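PDB 4IVF: putative uncharacterized protein from Lodderomyces elongisporus, which probably acts as a glutathione S-transferase, binding two glutathione molecules in each subunit of its dimer. Local coordinates for residues Y174-Y186 against W204-F218. Residues are numbered along the deposited sequence; the frame is centred on the assembly and turned at random.
With GSH (glutathione), chain T.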
loop_
_atom_site.group_PDB
_atom_site.type_symbol
_atom_site.label_atom_id
_atom_site.label_comp_id
_atom_site.label_asym_id
_atom_site.label_seq_id
_atom_site.Cartn_x
_atom_site.Cartn_y
_atom_site.Cartn_z
ATOM N N TYR F 174 19.009 -0.545 -6.281
ATOM C CA TYR F 174 17.655 -0.017 -6.423
ATOM C C TYR F 174 16.682 -1.180 -6.378
ATOM O O TYR F 174 16.943 -2.246 -6.927
ATOM C CB TYR F 174 17.485 0.740 -7.741
ATOM C CG TYR F 174 18.267 2.028 -7.819
ATOM C CD1 TYR F 174 18.018 3.068 -6.929
ATOM C CD2 TYR F 174 19.245 2.216 -8.796
ATOM C CE1 TYR F 174 18.728 4.258 -7.001
ATOM C CE2 TYR F 174 19.963 3.401 -8.873
ATOM C CZ TYR F 174 19.694 4.417 -7.973
ATOM O OH TYR F 174 20.385 5.601 -8.044
ATOM N N THR F 175 15.576 -0.988 -5.681
ATOM C CA THR F 175 14.516 -1.974 -5.645
ATOM C C THR F 175 13.202 -1.317 -6.075
ATOM O O THR F 175 13.182 -0.133 -6.443
ATOM C CB THR F 175 14.344 -2.537 -4.228
ATOM O OG1 THR F 175 14.092 -1.455 -3.317
ATOM C CG2 THR F 175 15.601 -3.309 -3.799
ATOM N N VAL F 176 12.105 -2.072 -6.006
ATOM C CA VAL F 176 10.801 -1.531 -6.379
ATOM C C VAL F 176 10.422 -0.388 -5.437
ATOM O O VAL F 176 9.645 0.488 -5.795
ATOM C CB VAL F 176 9.679 -2.616 -6.379
ATOM C CG1 VAL F 176 9.860 -3.598 -7.532
ATOM C CG2 VAL F 176 9.637 -3.360 -5.054
ATOM N N ALA F 177 10.976 -0.394 -4.229
ATOM C CA ALA F 177 10.658 0.666 -3.286
ATOM C C ALA F 177 11.170 2.011 -3.808
ATOM O O ALA F 177 10.463 3.010 -3.757
ATOM C CB ALA F 177 11.217 0.354 -1.904
ATOM N N ASP F 178 12.387 2.029 -4.338
ATOM C CA ASP F 178 12.927 3.249 -4.939
ATOM C C ASP F 178 12.107 3.673 -6.160
ATOM O O ASP F 178 11.786 4.845 -6.337
ATOM C CB ASP F 178 14.388 3.053 -5.351
ATOM C CG ASP F 178 15.265 2.600 -4.203
ATOM O OD1 ASP F 178 15.331 1.382 -3.942
ATOM O OD2 ASP F 178 15.885 3.464 -3.556
ATOM N N PHE F 179 11.779 2.720 -7.019
ATOM C CA PHE F 179 11.061 3.071 -8.231
ATOM C C PHE F 179 9.656 3.567 -7.933
ATOM O O PHE F 179 9.169 4.471 -8.596
ATOM C CB PHE F 179 11.106 1.928 -9.236
ATOM C CG PHE F 179 12.495 1.643 -9.733
ATOM C CD1 PHE F 179 13.179 2.592 -10.475
ATOM C CD2 PHE F 179 13.131 0.452 -9.424
ATOM C CE1 PHE F 179 14.466 2.357 -10.928
ATOM C CE2 PHE F 179 14.414 0.205 -9.863
ATOM C CZ PHE F 179 15.092 1.166 -10.620
ATOM N N ALA F 180 9.035 3.010 -6.902
ATOM C CA ALA F 180 7.739 3.489 -6.420
ATOM C C ALA F 180 7.801 4.938 -5.967
ATOM O O ALA F 180 6.965 5.757 -6.364
ATOM C CB ALA F 180 7.223 2.603 -5.282
ATOM N N LEU F 181 8.777 5.254 -5.119
ATOM C CA LEU F 181 8.914 6.613 -4.598
ATOM C C LEU F 181 9.190 7.611 -5.734
ATOM O O LEU F 181 8.676 8.737 -5.750
ATOM C CB LEU F 181 10.028 6.671 -3.536
ATOM C CG LEU F 181 10.254 8.066 -2.937
ATOM C CD1 LEU F 181 9.016 8.537 -2.200
ATOM C CD2 LEU F 181 11.472 8.101 -2.027
ATOM N N LEU F 182 9.989 7.168 -6.693
ATOM C CA LEU F 182 10.446 8.004 -7.800
ATOM C C LEU F 182 9.292 8.596 -8.626
ATOM O O LEU F 182 9.356 9.747 -9.065
ATOM C CB LEU F 182 11.372 7.182 -8.702
ATOM C CG LEU F 182 12.026 7.877 -9.888
ATOM C CD1 LEU F 182 12.829 9.082 -9.413
ATOM C CD2 LEU F 182 12.896 6.903 -10.669
ATOM N N GLY F 183 8.241 7.808 -8.842
ATOM C CA GLY F 183 7.109 8.275 -9.623
ATOM C C GLY F 183 6.518 9.538 -9.022
ATOM O O GLY F 183 6.208 10.472 -9.746
ATOM N N TRP F 184 6.389 9.559 -7.693
ATOM C CA TRP F 184 5.779 10.663 -6.956
ATOM C C TRP F 184 6.733 11.798 -6.625
ATOM O O TRP F 184 6.311 12.957 -6.512
ATOM C CB TRP F 184 5.132 10.152 -5.672
ATOM C CG TRP F 184 3.761 9.573 -5.917
ATOM C CD1 TRP F 184 3.451 8.270 -6.178
ATOM C CD2 TRP F 184 2.526 10.294 -5.938
ATOM N NE1 TRP F 184 2.089 8.133 -6.363
ATOM C CE2 TRP F 184 1.500 9.361 -6.219
ATOM C CE3 TRP F 184 2.182 11.637 -5.732
ATOM C CZ2 TRP F 184 0.153 9.729 -6.298
ATOM C CZ3 TRP F 184 0.836 12.007 -5.820
ATOM C CH2 TRP F 184 -0.159 11.056 -6.104
ATOM N N ALA F 185 8.011 11.464 -6.449
ATOM C CA ALA F 185 9.039 12.478 -6.213
ATOM C C ALA F 185 9.085 13.411 -7.423
ATOM O O ALA F 185 9.310 14.612 -7.304
ATOM C CB ALA F 185 10.398 11.818 -5.994
ATOM N N TYR F 186 8.857 12.828 -8.590
ATOM C CA TYR F 186 8.819 13.559 -9.836
ATOM C C TYR F 186 7.761 14.671 -9.807
ATOM O O TYR F 186 7.895 15.678 -10.498
ATOM C CB TYR F 186 8.536 12.570 -10.962
ATOM C CG TYR F 186 8.537 13.167 -12.336
ATOM C CD1 TYR F 186 9.726 13.466 -12.979
ATOM C CD2 TYR F 186 7.345 13.423 -13.001
ATOM C CE1 TYR F 186 9.728 14.019 -14.248
ATOM C CE2 TYR F 186 7.340 13.970 -14.270
ATOM C CZ TYR F 186 8.529 14.264 -14.889
ATOM O OH TYR F 186 8.518 14.812 -16.152
ATOM N N TRP F 204 19.952 10.963 -4.505
ATOM C CA TRP F 204 19.252 9.754 -4.913
ATOM C C TRP F 204 18.370 10.058 -6.132
ATOM O O TRP F 204 18.415 9.347 -7.147
ATOM C CB TRP F 204 18.427 9.248 -3.724
ATOM C CG TRP F 204 17.346 8.242 -4.027
ATOM C CD1 TRP F 204 17.460 6.889 -4.006
ATOM C CD2 TRP F 204 15.976 8.525 -4.342
ATOM N NE1 TRP F 204 16.253 6.305 -4.308
ATOM C CE2 TRP F 204 15.327 7.289 -4.525
ATOM C CE3 TRP F 204 15.238 9.710 -4.505
ATOM C CZ2 TRP F 204 13.973 7.195 -4.861
ATOM C CZ3 TRP F 204 13.894 9.613 -4.852
ATOM C CH2 TRP F 204 13.277 8.366 -5.016
ATOM N N TYR F 205 17.600 11.138 -6.041
ATOM C CA TYR F 205 16.752 11.572 -7.152
ATOM C C TYR F 205 17.568 11.896 -8.409
ATOM O O TYR F 205 17.258 11.416 -9.505
ATOM C CB TYR F 205 15.911 12.786 -6.733
ATOM C CG TYR F 205 14.900 13.235 -7.781
ATOM C CD1 TYR F 205 13.753 12.491 -8.033
ATOM C CD2 TYR F 205 15.092 14.397 -8.506
ATOM C CE1 TYR F 205 12.828 12.890 -8.980
ATOM C CE2 TYR F 205 14.174 14.808 -9.441
ATOM C CZ TYR F 205 13.043 14.043 -9.683
ATOM O OH TYR F 205 12.129 14.445 -10.623
ATOM N N ASP F 206 18.612 12.702 -8.243
ATOM C CA ASP F 206 19.458 13.096 -9.370
ATOM C C ASP F 206 20.109 11.879 -10.031
ATOM O O ASP F 206 20.265 11.833 -11.259
ATOM C CB ASP F 206 20.547 14.105 -8.946
ATOM C CG ASP F 206 19.975 15.437 -8.465
ATOM O OD1 ASP F 206 18.820 15.771 -8.819
ATOM O OD2 ASP F 206 20.694 16.155 -7.725
ATOM N N SER F 207 20.501 10.907 -9.213
ATOM C CA SER F 207 21.114 9.682 -9.724
ATOM C C SER F 207 20.154 8.867 -10.594
ATOM O O SER F 207 20.535 8.360 -11.654
ATOM C CB SER F 207 21.629 8.824 -8.573
ATOM O OG SER F 207 22.818 9.376 -8.045
ATOM N N LEU F 208 18.913 8.740 -10.140
ATOM C CA LEU F 208 17.914 7.987 -10.897
ATOM C C LEU F 208 17.561 8.624 -12.251
ATOM O O LEU F 208 17.389 7.919 -13.247
ATOM C CB LEU F 208 16.666 7.749 -10.047
ATOM C CG LEU F 208 16.897 6.632 -9.031
ATOM C CD1 LEU F 208 15.982 6.756 -7.826
ATOM C CD2 LEU F 208 16.683 5.293 -9.715
ATOM N N LEU F 209 17.484 9.951 -12.301
ATOM C CA LEU F 209 17.102 10.617 -13.543
ATOM C C LEU F 209 18.204 10.542 -14.582
ATOM O O LEU F 209 17.988 10.874 -15.745
ATOM C CB LEU F 209 16.768 12.073 -13.302
ATOM C CG LEU F 209 15.585 12.418 -12.415
ATOM C CD1 LEU F 209 15.590 13.919 -12.270
ATOM C CD2 LEU F 209 14.301 11.951 -13.046
ATOM N N LYS F 210 19.388 10.108 -14.164
ATOM C CA LYS F 210 20.499 9.971 -15.091
ATOM C C LYS F 210 20.381 8.666 -15.859
ATOM O O LYS F 210 20.986 8.507 -16.909
ATOM C CB LYS F 210 21.841 10.017 -14.355
ATOM C CG LYS F 210 22.204 11.365 -13.777
ATOM C CD LYS F 210 23.628 11.332 -13.236
ATOM C CE LYS F 210 24.143 12.727 -12.922
ATOM N NZ LYS F 210 25.591 12.702 -12.569
ATOM N N LEU F 211 19.595 7.737 -15.332
ATOM C CA LEU F 211 19.405 6.438 -15.971
ATOM C C LEU F 211 18.498 6.569 -17.186
ATOM O O LEU F 211 17.393 7.112 -17.090
ATOM C CB LEU F 211 18.792 5.431 -14.995
ATOM C CG LEU F 211 19.385 5.321 -13.589
ATOM C CD1 LEU F 211 18.816 4.105 -12.878
ATOM C CD2 LEU F 211 20.898 5.271 -13.625
ATOM N N PRO F 212 18.969 6.080 -18.340
ATOM C CA PRO F 212 18.189 6.102 -19.581
ATOM C C PRO F 212 16.824 5.403 -19.446
ATOM O O PRO F 212 15.851 5.913 -19.983
ATOM C CB PRO F 212 19.091 5.354 -20.568
ATOM C CG PRO F 212 20.467 5.551 -20.035
ATOM C CD PRO F 212 20.325 5.546 -18.545
ATOM N N ALA F 213 16.747 4.279 -18.737
ATOM C CA ALA F 213 15.461 3.599 -18.537
ATOM C C ALA F 213 14.469 4.430 -17.723
ATOM O O ALA F 213 13.257 4.293 -17.883
ATOM C CB ALA F 213 15.657 2.258 -17.890
ATOM N N VAL F 214 14.974 5.281 -16.837
ATOM C CA VAL F 214 14.081 6.124 -16.048
ATOM C C VAL F 214 13.524 7.234 -16.936
ATOM O O VAL F 214 12.315 7.464 -16.976
ATOM C CB VAL F 214 14.788 6.722 -14.812
ATOM C CG1 VAL F 214 13.998 7.881 -14.251
ATOM C CG2 VAL F 214 14.998 5.646 -13.741
ATOM N N GLN F 215 14.418 7.902 -17.657
ATOM C CA GLN F 215 14.037 8.963 -18.564
ATOM C C GLN F 215 12.990 8.482 -19.563
ATOM O O GLN F 215 12.077 9.219 -19.900
ATOM C CB GLN F 215 15.265 9.478 -19.309
ATOM C CG GLN F 215 16.372 10.002 -18.413
ATOM C CD GLN F 215 17.633 10.284 -19.193
ATOM O OE1 GLN F 215 17.612 10.291 -20.422
ATOM N NE2 GLN F 215 18.743 10.510 -18.488
ATOM N N LYS F 216 13.120 7.238 -20.016
ATOM C CA LYS F 216 12.191 6.670 -20.983
ATOM C C LYS F 216 10.822 6.408 -20.352
ATOM O O LYS F 216 9.801 6.800 -20.905
ATOM C CB LYS F 216 12.765 5.393 -21.603
ATOM C CG LYS F 216 11.806 4.662 -22.547
ATOM C CD LYS F 216 11.452 5.504 -23.755
ATOM C CE LYS F 216 10.465 4.786 -24.641
ATOM N NZ LYS F 216 9.927 5.684 -25.712
ATOM N N GLY F 217 10.811 5.769 -19.183
ATOM C CA GLY F 217 9.583 5.517 -18.449
ATOM C C GLY F 217 8.794 6.784 -18.144
ATOM O O GLY F 217 7.557 6.777 -18.129
ATOM N N PHE F 218 9.502 7.881 -17.905
ATOM C CA PHE F 218 8.839 9.163 -17.669
ATOM C C PHE F 218 8.225 9.753 -18.950
ATOM O O PHE F 218 7.414 10.663 -18.880
ATOM C CB PHE F 218 9.796 10.166 -17.018
ATOM C CG PHE F 218 9.849 10.067 -15.513
ATOM C CD1 PHE F 218 8.685 10.125 -14.758
ATOM C CD2 PHE F 218 11.062 9.909 -14.858
ATOM C CE1 PHE F 218 8.731 10.021 -13.382
ATOM C CE2 PHE F 218 11.120 9.817 -13.472
ATOM C CZ PHE F 218 9.962 9.873 -12.736
HETATM N N1 GSH T . -10.230 10.151 -7.654
HETATM C CA1 GSH T . -9.261 11.210 -7.517
HETATM C C1 GSH T . -9.801 12.275 -6.661
HETATM O O11 GSH T . -10.906 12.117 -6.093
HETATM O O12 GSH T . -9.159 13.332 -6.479
HETATM C CB1 GSH T . -8.799 11.733 -8.881
HETATM C CG1 GSH T . -7.383 12.176 -8.824
HETATM C CD1 GSH T . -6.399 11.011 -8.702
HETATM O OE1 GSH T . -6.699 9.865 -9.072
HETATM N N2 GSH T . -5.020 11.231 -8.128
HETATM C CA2 GSH T . -4.096 10.114 -8.012
HETATM C C2 GSH T . -3.899 9.773 -6.561
HETATM O O2 GSH T . -3.970 10.653 -5.715
HETATM C CB2 GSH T . -2.794 10.483 -8.564
HETATM S SG2 GSH T . -2.959 11.057 -10.218
HETATM N N3 GSH T . -3.607 8.411 -6.148
HETATM C CA3 GSH T . -3.418 8.137 -4.738
HETATM C C3 GSH T . -2.431 7.056 -4.548
HETATM O O31 GSH T . -1.513 6.857 -5.383
HETATM O O32 GSH T . -2.531 6.320 -3.527
#
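Two N-H groups grip D178 OD2: the indole of W204, whose NE1 stands 3.0 Å from OD2 and meets its anti lone pair, and the backbone N of L169. The other carboxylate oxygen, OD1, takes the backbone N of T175 at 2.9 Å, nearly straight at 172°. An aspartate suits this place because one buried carboxylate can close the capping box at the start of its own helix and hold a tryptophan of the next. A first torsion of 164° sets W204 CG opposite the backbone N and carries the indole across to helix 176-185, a knob among D178, L181, L182 and small A185. In return L182 fits among W204, Y205, L208 and V214, its fork sending CD1 to the Y205 ring and CD2 to V214 CG1 at 3.9 Å. L208 CD2 sits over the centre of the Y174 ring, a CH-pi contact of 3.6 Å to the centroid. Farther along, Y186 and F218 form an offset stack, centroids 4.0 Å apart. W184 turns away to the glutathione pocket, where its NE1 donates a hydrogen bond to N17 OD1. The T175-D178 capping box, opening a buried helix crossed at 95° by helix 204-209, is characteristic of the all-helical C-terminal domain of glutathione transferases.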